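Local atomic coordinates of SnoaL-like domain-containing protein (Kribbella flavida, PDB entry 4LMI), a protein that is of unknown function but has a SnoaL-like fold of the NTF2 clan and is putatively a ketosteroid isomerase. Residues Glu40-Ser45 / Arg107-Trp112; Pro77-Ser82 / Val96-Val101; Gly63-Thr68 / Val83-Gly88. All coordinates share one frame; numbering follows the deposited sequence. Where two conformers were deposited one is given.

Interaction 1. Residues Glu40-Ser45 / Arg107-Trp112; sequences ELPQTS and RVTDFW
The side-chain amide of Gln43 binds both backbone polar groups of Trp112. Its OE1 accepts Trp112 N at 2.6 Å through a lone pair in the carbonyl plane, with an almost straight N-H...O angle of 176°. Its NE2 reaches Trp112 O at 3.2 Å, approaching from above that carbonyl's plane, and also bonds Glu114 O of the second subunit. A water gives OE1 a second partner and ties it to Asp110 O, at 2.7 Å from the water, and to Gln43 N. Upstream, Glu40 N donates to Val108 O and Asp110 N to Glu40 O, each at 2.9 Å, so Glu40 straddles Thr109 in parallel register. Within the second segment, Trp112 NE1 bonds Asp110 OD2, which is also held by Tyr39. This bond, bent and meeting OD2 from above the carboxylate plane, restrains the indole, whose CD1 edge meets Leu41 CD2 in the ring plane at 3.6 Å. On the other face Pro42 CG rests on Thr109 CG2 at 3.5 Å, with the Phe111 ring beyond it. The arrangement is the parallel strand pairing of the NTF2-like curved sheet: 37-41 leaves 104-111 in a turn, and Gln43 continues the pairing through its side chain.

Interaction 2. Residues Pro77-Ser82 / Val96-Val101; sequences PSAAVS and VFLEVV
Strands 78-82 and 96-101 run antiparallel, their axes 4.6 Å apart at closest and 156° between directions, with Ala79-Leu98 and Val81-Val96 as hydrogen-bonded pairs, each joined twice (Leu98 N to Ala79 O 2.9 Å, Val96 N to Val81 O 2.8 Å), alternating with the non-hydrogen-bonded pairs Ser78-Glu99 and Ala80-Phe97, and with one further bond, from Val100 N to Pro77 O at 2.8 Å, carrying the ladder just past the strand end.

The side chains divide cleanly between the two faces. On one, Ala79 CB faces Leu98 CB at 4.1 Å, and Val81 and Val96, each with CG1 anti to its backbone N, pack against Phe18 of helix 6-22. On the other, Ala80 CB lies 3.7 Å from Phe97 CE1, the ring slanting past the methyl. Next along this face, Ser78 OG donates to the syn lone pair of Glu99 OE1 at 2.7 Å. The glutamate reaches it because its chain bends at chi2 (-65°), folding the carboxylate across toward the neighbouring strand; Glu99 has a second deposited conformer, so this bond need not be permanent.

The second subunit lies against the face of Ser78, Ala80 and Phe97: its Ala80 touches Ala80, its Leu73 packs on Ser78, and its Arg71 forms a cation-pi contact with Phe97. The chemistry therefore implies a hairpin joined by five backbone hydrogen bonds, with one apolar face against helix 6-22 and another, small and aromatic with a polar outer end, for the dimer interface.

Interaction 3. Residues Gly63-Thr68 / Val83-Gly88; sequences GDWQLT and VNLTLG
Asn84 O is gripped by two hydrogen bonds and one CA-H...O contact: Thr68 N donates at 3.0 Å, a water donates at 3.0 Å, and Leu67 CA approaches to 3.2 Å. The same water lies 3.1 Å from Thr68 OG1, linking side chain to opposing backbone. Asn84 N returns a bond to Thr68 O at 2.8 Å, completing a hydrogen-bonded antiparallel pair, and Gln66 and Thr86 form a second one, with Thr86 N lying nearly along the Gln66 C=O axis at 2.9 Å. Between them Leu67 and Leu85 make a non-hydrogen-bonded pair.

Trp65, Leu67, Val83, Leu85 and Leu87 share one face. Trp65 and Leu67 both place CG in the crowded position between backbone N and carbonyl carbon (chi1 54° and 58°), and the Trp65 indole leads away from strand 83-87. The partner strand meets Trp65 mainly at its CB, 3.9 Å from Leu87 CD1, while Leu85 CD1 lies obliquely by the indole. Leu85 has CG anti to its backbone N (chi1 178°), which carries CD1 back over the ladder to 3.4 Å from Gln66 O.

The opposite face is polar. Gln66 turns away to Asn22, while the Asn84 amide is held by Leu133 O and Arg135 N of the C-terminal tail. On the apolar face helix 6-22 provides the cover: Phe18 packs on Leu67 and Val83, Leu21 on Trp65. Arg24, just beyond that helix, makes a cation-pi contact with the Trp65 indole, and strand 90-101 flanks 83-88 with Leu92 beside Leu85 and Leu87.

How the interactions relate
All three interactions belong to one mixed sheet. Interactions 1 and 2 share the boundary between strands 104-111 and 90-101: their centres are about 12 Å apart, Thr109 O lies 2.8 Å from Phe97 N, a probable hydrogen bond, and Phe111 CE2 packs 3.7 Å from Phe97 CE2. Interactions 2 and 3 use successive parts of strand 78-87, centres about 20 Å apart, on opposite sides of the chain's centre. Interactions 1 and 3 meet across the curved sheet, where Trp112 CZ3 touches Leu85 CD2 at 3.4 Å. Bound HEPES, probably from the crystallisation liquor, lies about 4 Å from the Trp112 side chain and about 3 Å from that of Trp65, consistent with a pocket near these two contacts.

Interaction 1. Residues Glu40-Ser45 / Arg107-Trp112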
loop_
_atom_site.group_PDB
_atom_site.type_symbol
_atom_site.label_atom_id
_atom_site.label_comp_id
_atom_site.label_asym_id
_atom_site.label_seq_id
_atom_site.Cartn_x
_atom_site.Cartn_y
_atom_site.Cartn_z
ATOM N N GLU B 40 -5.497 12.055 3.084
ATOM C CA GLU B 40 -6.655 11.394 2.495
ATOM C C GLU B 40 -6.819 10.004 3.073
ATOM O O GLU B 40 -5.827 9.305 3.320
ATOM C CB GLU B 40 -6.490 11.250 0.986
ATOM C CG GLU B 40 -6.526 12.531 0.171
ATOM C CD GLU B 40 -6.355 12.225 -1.306
ATOM O OE1 GLU B 40 -5.737 11.190 -1.619
ATOM O OE2 GLU B 40 -6.831 12.994 -2.154
ATOM N N LEU B 41 -8.079 9.626 3.283
ATOM C CA LEU B 41 -8.483 8.251 3.526
ATOM C C LEU B 41 -9.394 7.858 2.371
ATOM O O LEU B 41 -10.611 8.062 2.457
ATOM C CB LEU B 41 -9.262 8.152 4.839
ATOM C CG LEU B 41 -8.531 7.987 6.166
ATOM C CD1 LEU B 41 -9.453 8.359 7.323
ATOM C CD2 LEU B 41 -8.022 6.559 6.319
ATOM N N PRO B 42 -8.821 7.326 1.269
ATOM C CA PRO B 42 -9.638 7.056 0.080
ATOM C C PRO B 42 -10.826 6.119 0.303
ATOM O O PRO B 42 -11.877 6.309 -0.323
ATOM C CB PRO B 42 -8.634 6.444 -0.899
ATOM C CG PRO B 42 -7.345 7.106 -0.531
ATOM C CD PRO B 42 -7.380 7.201 0.972
ATOM N N GLN B 43 -10.668 5.137 1.193
ATOM C CA GLN B 43 -11.734 4.170 1.486
ATOM C C GLN B 43 -13.012 4.841 1.995
ATOM O O GLN B 43 -14.120 4.373 1.720
ATOM C CB GLN B 43 -11.265 3.145 2.518
ATOM C CG GLN B 43 -10.328 2.065 2.003
ATOM C CD GLN B 43 -9.605 1.381 3.145
ATOM O OE1 GLN B 43 -8.603 1.892 3.645
ATOM N NE2 GLN B 43 -10.119 0.229 3.582
ATOM N N THR B 44 -12.851 5.939 2.728
ATOM C CA THR B 44 -13.973 6.615 3.371
ATOM C C THR B 44 -14.332 7.937 2.699
ATOM O O THR B 44 -15.214 8.652 3.178
ATOM C CB THR B 44 -13.656 6.944 4.843
ATOM O OG1 THR B 44 -12.490 7.776 4.902
ATOM C CG2 THR B 44 -13.418 5.686 5.648
ATOM N N SER B 45 -13.645 8.260 1.604
ATOM C CA SER B 45 -13.739 9.583 0.981
ATOM C C SER B 45 -13.658 10.702 2.023
ATOM O O SER B 45 -14.551 11.546 2.129
ATOM C CB SER B 45 -14.999 9.707 0.117
ATOM O OG SER B 45 -14.930 8.807 -0.971
ATOM N N ARG B 107 2.004 15.205 1.715
ATOM C CA ARG B 107 0.797 14.414 1.476
ATOM C C ARG B 107 0.874 13.117 2.252
ATOM O O ARG B 107 1.948 12.512 2.357
ATOM C CB ARG B 107 0.613 14.118 -0.015
ATOM C CG ARG B 107 0.436 15.363 -0.872
ATOM C CD ARG B 107 0.204 15.044 -2.335
ATOM N NE ARG B 107 0.198 16.277 -3.117
ATOM C CZ ARG B 107 -0.898 16.965 -3.436
ATOM N NH1 ARG B 107 -2.097 16.538 -3.062
ATOM N NH2 ARG B 107 -0.790 18.081 -4.142
ATOM N N VAL B 108 -0.263 12.706 2.805
ATOM C CA VAL B 108 -0.392 11.412 3.476
ATOM C C VAL B 108 -1.643 10.771 2.900
ATOM O O VAL B 108 -2.706 11.376 2.929
ATOM C CB VAL B 108 -0.556 11.569 5.013
ATOM C CG1 VAL B 108 -0.783 10.222 5.695
ATOM C CG2 VAL B 108 0.645 12.274 5.631
ATOM N N THR B 109 -1.517 9.566 2.354
ATOM C CA THR B 109 -2.684 8.822 1.886
ATOM C C THR B 109 -2.685 7.473 2.586
ATOM O O THR B 109 -1.775 6.665 2.381
ATOM C CB THR B 109 -2.693 8.682 0.347
ATOM O OG1 THR B 109 -2.671 9.988 -0.238
ATOM C CG2 THR B 109 -3.944 7.963 -0.139
ATOM N N ASP B 110 -3.705 7.269 3.424
ATOM C CA ASP B 110 -3.839 6.101 4.299
ATOM C C ASP B 110 -4.782 5.086 3.683
ATOM O O ASP B 110 -5.878 5.450 3.239
ATOM C CB ASP B 110 -4.474 6.520 5.634
ATOM C CG ASP B 110 -3.459 6.889 6.715
ATOM O OD1 ASP B 110 -2.297 7.235 6.415
ATOM O OD2 ASP B 110 -3.861 6.858 7.903
ATOM N N PHE B 111 -4.361 3.821 3.678
ATOM C CA PHE B 111 -5.237 2.683 3.408
ATOM C C PHE B 111 -5.234 1.771 4.625
ATOM O O PHE B 111 -4.175 1.515 5.207
ATOM C CB PHE B 111 -4.751 1.891 2.191
ATOM C CG PHE B 111 -4.842 2.647 0.900
ATOM C CD1 PHE B 111 -6.044 2.690 0.190
ATOM C CD2 PHE B 111 -3.727 3.312 0.385
ATOM C CE1 PHE B 111 -6.135 3.385 -1.009
ATOM C CE2 PHE B 111 -3.814 4.008 -0.816
ATOM C CZ PHE B 111 -5.021 4.045 -1.510
ATOM N N TRP B 112 -6.414 1.283 5.003
ATOM C CA TRP B 112 -6.543 0.367 6.137
ATOM C C TRP B 112 -7.267 -0.882 5.729
ATOM O O TRP B 112 -8.450 -1.038 6.032
ATOM C CB TRP B 112 -7.218 1.070 7.313
ATOM C CG TRP B 112 -6.364 2.211 7.794
ATOM C CD1 TRP B 112 -6.504 3.567 7.507
ATOM C CD2 TRP B 112 -5.149 2.115 8.609
ATOM N NE1 TRP B 112 -5.499 4.297 8.096
ATOM C CE2 TRP B 112 -4.652 3.488 8.769
ATOM C CE3 TRP B 112 -4.457 1.072 9.214
ATOM C CZ2 TRP B 112 -3.512 3.775 9.510
ATOM C CZ3 TRP B 112 -3.306 1.374 9.951
ATOM C CH2 TRP B 112 -2.847 2.694 10.094
HETATM O O HOH W 1 -8.412 4.662 2.938
#

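Interaction 2. Residues Pro77-Ser82 / Val96-Val101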
loop_
_atom_site.group_PDB
_atom_site.type_symbol
_atom_site.label_atom_id
_atom_site.label_comp_id
_atom_site.label_asym_id
_atom_site.label_seq_id
_atom_site.Cartn_x
_atom_site.Cartn_y
_atom_site.Cartn_z
ATOM N N PRO B 77 10.853 11.641 -3.690
ATOM C CA PRO B 77 10.071 12.319 -2.653
ATOM C C PRO B 77 8.984 11.423 -2.043
ATOM O O PRO B 77 8.227 11.877 -1.181
ATOM C CB PRO B 77 9.421 13.474 -3.425
ATOM C CG PRO B 77 9.202 12.906 -4.793
ATOM C CD PRO B 77 10.349 11.951 -5.043
ATOM N N SER B 78 8.915 10.165 -2.481
ATOM C CA SER B 78 7.787 9.297 -2.154
ATOM C C SER B 78 8.181 8.162 -1.225
ATOM O O SER B 78 9.264 7.586 -1.364
ATOM C CB SER B 78 7.183 8.705 -3.437
ATOM O OG SER B 78 6.879 9.724 -4.375
ATOM N N ALA B 79 7.291 7.838 -0.288
ATOM C CA ALA B 79 7.454 6.664 0.569
ATOM C C ALA B 79 6.181 5.826 0.562
ATOM O O ALA B 79 5.079 6.357 0.410
ATOM C CB ALA B 79 7.807 7.076 1.996
ATOM N N ALA B 80 6.341 4.513 0.697
ATOM C CA ALA B 80 5.210 3.619 0.953
ATOM C C ALA B 80 5.572 2.795 2.172
ATOM O O ALA B 80 6.647 2.187 2.227
ATOM C CB ALA B 80 4.939 2.721 -0.238
ATOM N N VAL B 81 4.684 2.787 3.158
ATOM C CA VAL B 81 4.976 2.154 4.434
ATOM C C VAL B 81 3.799 1.269 4.805
ATOM O O VAL B 81 2.647 1.709 4.766
ATOM C CB VAL B 81 5.202 3.208 5.542
ATOM C CG1 VAL B 81 5.579 2.546 6.862
ATOM C CG2 VAL B 81 6.262 4.230 5.129
ATOM N N SER B 82 4.076 0.013 5.135
ATOM C CA SER B 82 3.043 -0.825 5.721
ATOM C C SER B 82 3.298 -0.941 7.211
ATOM O O SER B 82 4.451 -0.952 7.655
ATOM C CB SER B 82 2.959 -2.204 5.057
ATOM O OG SER B 82 4.167 -2.918 5.212
ATOM N N VAL B 96 0.472 3.151 3.852
ATOM C CA VAL B 96 0.464 4.609 3.829
ATOM C C VAL B 96 1.434 5.123 2.771
ATOM O O VAL B 96 2.602 4.726 2.753
ATOM C CB VAL B 96 0.867 5.185 5.206
ATOM C CG1 VAL B 96 0.887 6.708 5.173
ATOM C CG2 VAL B 96 -0.080 4.696 6.297
ATOM N N PHE B 97 0.952 6.007 1.900
ATOM C CA PHE B 97 1.819 6.676 0.936
ATOM C C PHE B 97 2.105 8.084 1.406
ATOM O O PHE B 97 1.183 8.832 1.740
ATOM C CB PHE B 97 1.198 6.698 -0.460
ATOM C CG PHE B 97 1.078 5.334 -1.085
ATOM C CD1 PHE B 97 2.155 4.765 -1.763
ATOM C CD2 PHE B 97 -0.108 4.613 -0.988
ATOM C CE1 PHE B 97 2.046 3.507 -2.335
ATOM C CE2 PHE B 97 -0.224 3.350 -1.561
ATOM C CZ PHE B 97 0.855 2.796 -2.234
ATOM N N LEU B 98 3.389 8.429 1.438
ATOM C CA LEU B 98 3.816 9.765 1.818
ATOM C C LEU B 98 4.466 10.476 0.645
ATOM O O LEU B 98 5.114 9.847 -0.195
ATOM C CB LEU B 98 4.819 9.704 2.976
ATOM C CG LEU B 98 4.435 8.963 4.263
ATOM C CD1 LEU B 98 5.628 8.951 5.211
ATOM C CD2 LEU B 98 3.234 9.605 4.930
ATOM N N GLU B 99 4.276 11.791 0.580
ATOM C CA GLU B 99 5.016 12.622 -0.361
ATOM C C GLU B 99 5.697 13.716 0.443
ATOM O O GLU B 99 5.089 14.309 1.341
ATOM C CB GLU B 99 4.094 13.218 -1.431
ATOM C CG GLU B 99 3.278 12.186 -2.203
ATOM C CD GLU B 99 4.134 11.249 -3.038
ATOM O OE1 GLU B 99 5.310 11.571 -3.301
ATOM O OE2 GLU B 99 3.625 10.185 -3.440
ATOM N N VAL B 100 6.965 13.959 0.124
ATOM C CA VAL B 100 7.804 14.912 0.847
ATOM C C VAL B 100 8.136 16.095 -0.059
ATOM O O VAL B 100 8.517 15.908 -1.215
ATOM C CB VAL B 100 9.124 14.239 1.291
ATOM C CG1 VAL B 100 10.039 15.226 2.017
ATOM C CG2 VAL B 100 8.834 13.014 2.149
ATOM N N VAL B 101 7.975 17.305 0.469
ATOM C CA VAL B 101 8.362 18.534 -0.226
ATOM C C VAL B 101 9.179 19.379 0.746
ATOM O O VAL B 101 8.739 19.615 1.870
ATOM C CB VAL B 101 7.134 19.345 -0.703
ATOM C CG1 VAL B 101 7.569 20.653 -1.355
ATOM C CG2 VAL B 101 6.281 18.538 -1.672
#

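Interaction 3. Residues Gly63-Thr68 / Val83-Gly88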
loop_
_atom_site.group_PDB
_atom_site.type_symbol
_atom_site.label_atom_id
_atom_site.label_comp_id
_atom_site.label_asym_id
_atom_site.label_seq_id
_atom_site.Cartn_x
_atom_site.Cartn_y
_atom_site.Cartn_z
ATOM N N GLY B 63 -9.197 5.605 22.038
ATOM C CA GLY B 63 -8.690 4.241 22.200
ATOM C C GLY B 63 -7.179 4.136 22.273
ATOM O O GLY B 63 -6.464 5.126 22.087
ATOM N N ASP B 64 -6.698 2.921 22.534
ATOM C CA ASP B 64 -5.278 2.660 22.751
ATOM C C ASP B 64 -4.705 1.814 21.615
ATOM O O ASP B 64 -4.770 0.580 21.644
ATOM C CB ASP B 64 -5.066 1.978 24.110
ATOM C CG ASP B 64 -3.599 1.700 24.411
ATOM O OD1 ASP B 64 -2.735 2.538 24.066
ATOM O OD2 ASP B 64 -3.314 0.639 25.005
ATOM N N TRP B 65 -4.153 2.493 20.613
ATOM C CA TRP B 65 -3.636 1.843 19.410
ATOM C C TRP B 65 -2.135 1.793 19.389
ATOM O O TRP B 65 -1.464 2.574 20.065
ATOM C CB TRP B 65 -4.154 2.553 18.161
ATOM C CG TRP B 65 -3.861 4.030 18.173
ATOM C CD1 TRP B 65 -4.693 5.060 18.604
ATOM C CD2 TRP B 65 -2.617 4.692 17.752
ATOM N NE1 TRP B 65 -4.072 6.275 18.473
ATOM C CE2 TRP B 65 -2.824 6.126 17.971
ATOM C CE3 TRP B 65 -1.399 4.257 17.239
ATOM C CZ2 TRP B 65 -1.844 7.063 17.680
ATOM C CZ3 TRP B 65 -0.419 5.212 16.945
ATOM C CH2 TRP B 65 -0.640 6.580 17.161
ATOM N N GLN B 66 -1.598 0.873 18.595
ATOM C CA GLN B 66 -0.160 0.676 18.492
ATOM C C GLN B 66 0.179 0.268 17.068
ATOM O O GLN B 66 -0.529 -0.537 16.464
ATOM C CB GLN B 66 0.284 -0.416 19.472
ATOM C CG GLN B 66 1.790 -0.565 19.637
ATOM C CD GLN B 66 2.415 0.531 20.487
ATOM O OE1 GLN B 66 3.573 0.897 20.285
ATOM N NE2 GLN B 66 1.653 1.059 21.442
ATOM N N LEU B 67 1.254 0.831 16.525
ATOM C CA LEU B 67 1.710 0.434 15.196
ATOM C C LEU B 67 3.157 -0.038 15.195
ATOM O O LEU B 67 3.966 0.380 16.025
ATOM C CB LEU B 67 1.476 1.548 14.158
ATOM C CG LEU B 67 2.089 2.936 14.329
ATOM C CD1 LEU B 67 3.487 2.992 13.732
ATOM C CD2 LEU B 67 1.194 3.971 13.661
ATOM N N THR B 68 3.451 -0.943 14.269
ATOM C CA THR B 68 4.798 -1.437 14.029
ATOM C C THR B 68 5.010 -1.432 12.525
ATOM O O THR B 68 4.239 -2.047 11.784
ATOM C CB THR B 68 4.978 -2.870 14.570
ATOM O OG1 THR B 68 4.639 -2.899 15.958
ATOM C CG2 THR B 68 6.418 -3.342 14.397
ATOM N N VAL B 83 2.212 -0.987 7.975
ATOM C CA VAL B 83 2.277 -1.133 9.420
ATOM C C VAL B 83 1.306 -2.212 9.889
ATOM O O VAL B 83 0.236 -2.409 9.290
ATOM C CB VAL B 83 1.973 0.197 10.168
ATOM C CG1 VAL B 83 2.971 1.286 9.787
ATOM C CG2 VAL B 83 0.543 0.670 9.905
ATOM N N ASN B 84 1.698 -2.932 10.937
ATOM C CA ASN B 84 0.741 -3.706 11.710
ATOM C C ASN B 84 0.157 -2.814 12.789
ATOM O O ASN B 84 0.883 -2.249 13.599
ATOM C CB ASN B 84 1.380 -4.959 12.317
ATOM C CG ASN B 84 1.566 -6.069 11.299
ATOM O OD1 ASN B 84 0.909 -6.094 10.249
ATOM N ND2 ASN B 84 2.462 -6.996 11.602
ATOM N N LEU B 85 -1.161 -2.671 12.767
ATOM C CA LEU B 85 -1.864 -1.853 13.737
ATOM C C LEU B 85 -2.698 -2.728 14.662
ATOM O O LEU B 85 -3.426 -3.611 14.205
ATOM C CB LEU B 85 -2.767 -0.844 13.023
ATOM C CG LEU B 85 -3.630 0.088 13.880
ATOM C CD1 LEU B 85 -2.790 1.132 14.595
ATOM C CD2 LEU B 85 -4.700 0.761 13.038
ATOM N N THR B 86 -2.564 -2.485 15.962
ATOM C CA THR B 86 -3.493 -3.000 16.947
ATOM C C THR B 86 -4.369 -1.813 17.310
ATOM O O THR B 86 -3.904 -0.858 17.934
ATOM C CB THR B 86 -2.767 -3.558 18.187
ATOM O OG1 THR B 86 -1.780 -4.512 17.771
ATOM C CG2 THR B 86 -3.746 -4.238 19.127
ATOM N N LEU B 87 -5.623 -1.861 16.867
ATOM C CA LEU B 87 -6.582 -0.786 17.099
ATOM C C LEU B 87 -7.667 -1.303 18.026
ATOM O O LEU B 87 -8.618 -1.958 17.580
ATOM C CB LEU B 87 -7.181 -0.301 15.771
ATOM C CG LEU B 87 -8.152 0.889 15.755
ATOM C CD1 LEU B 87 -7.419 2.203 15.992
ATOM C CD2 LEU B 87 -8.917 0.937 14.439
ATOM N N GLY B 88 -7.510 -1.014 19.316
ATOM C CA GLY B 88 -8.379 -1.565 20.349
ATOM C C GLY B 88 -8.104 -3.045 20.507
ATOM O O GLY B 88 -7.054 -3.438 21.024
HETATM O O HOH W 2 1.558 -2.990 16.400
#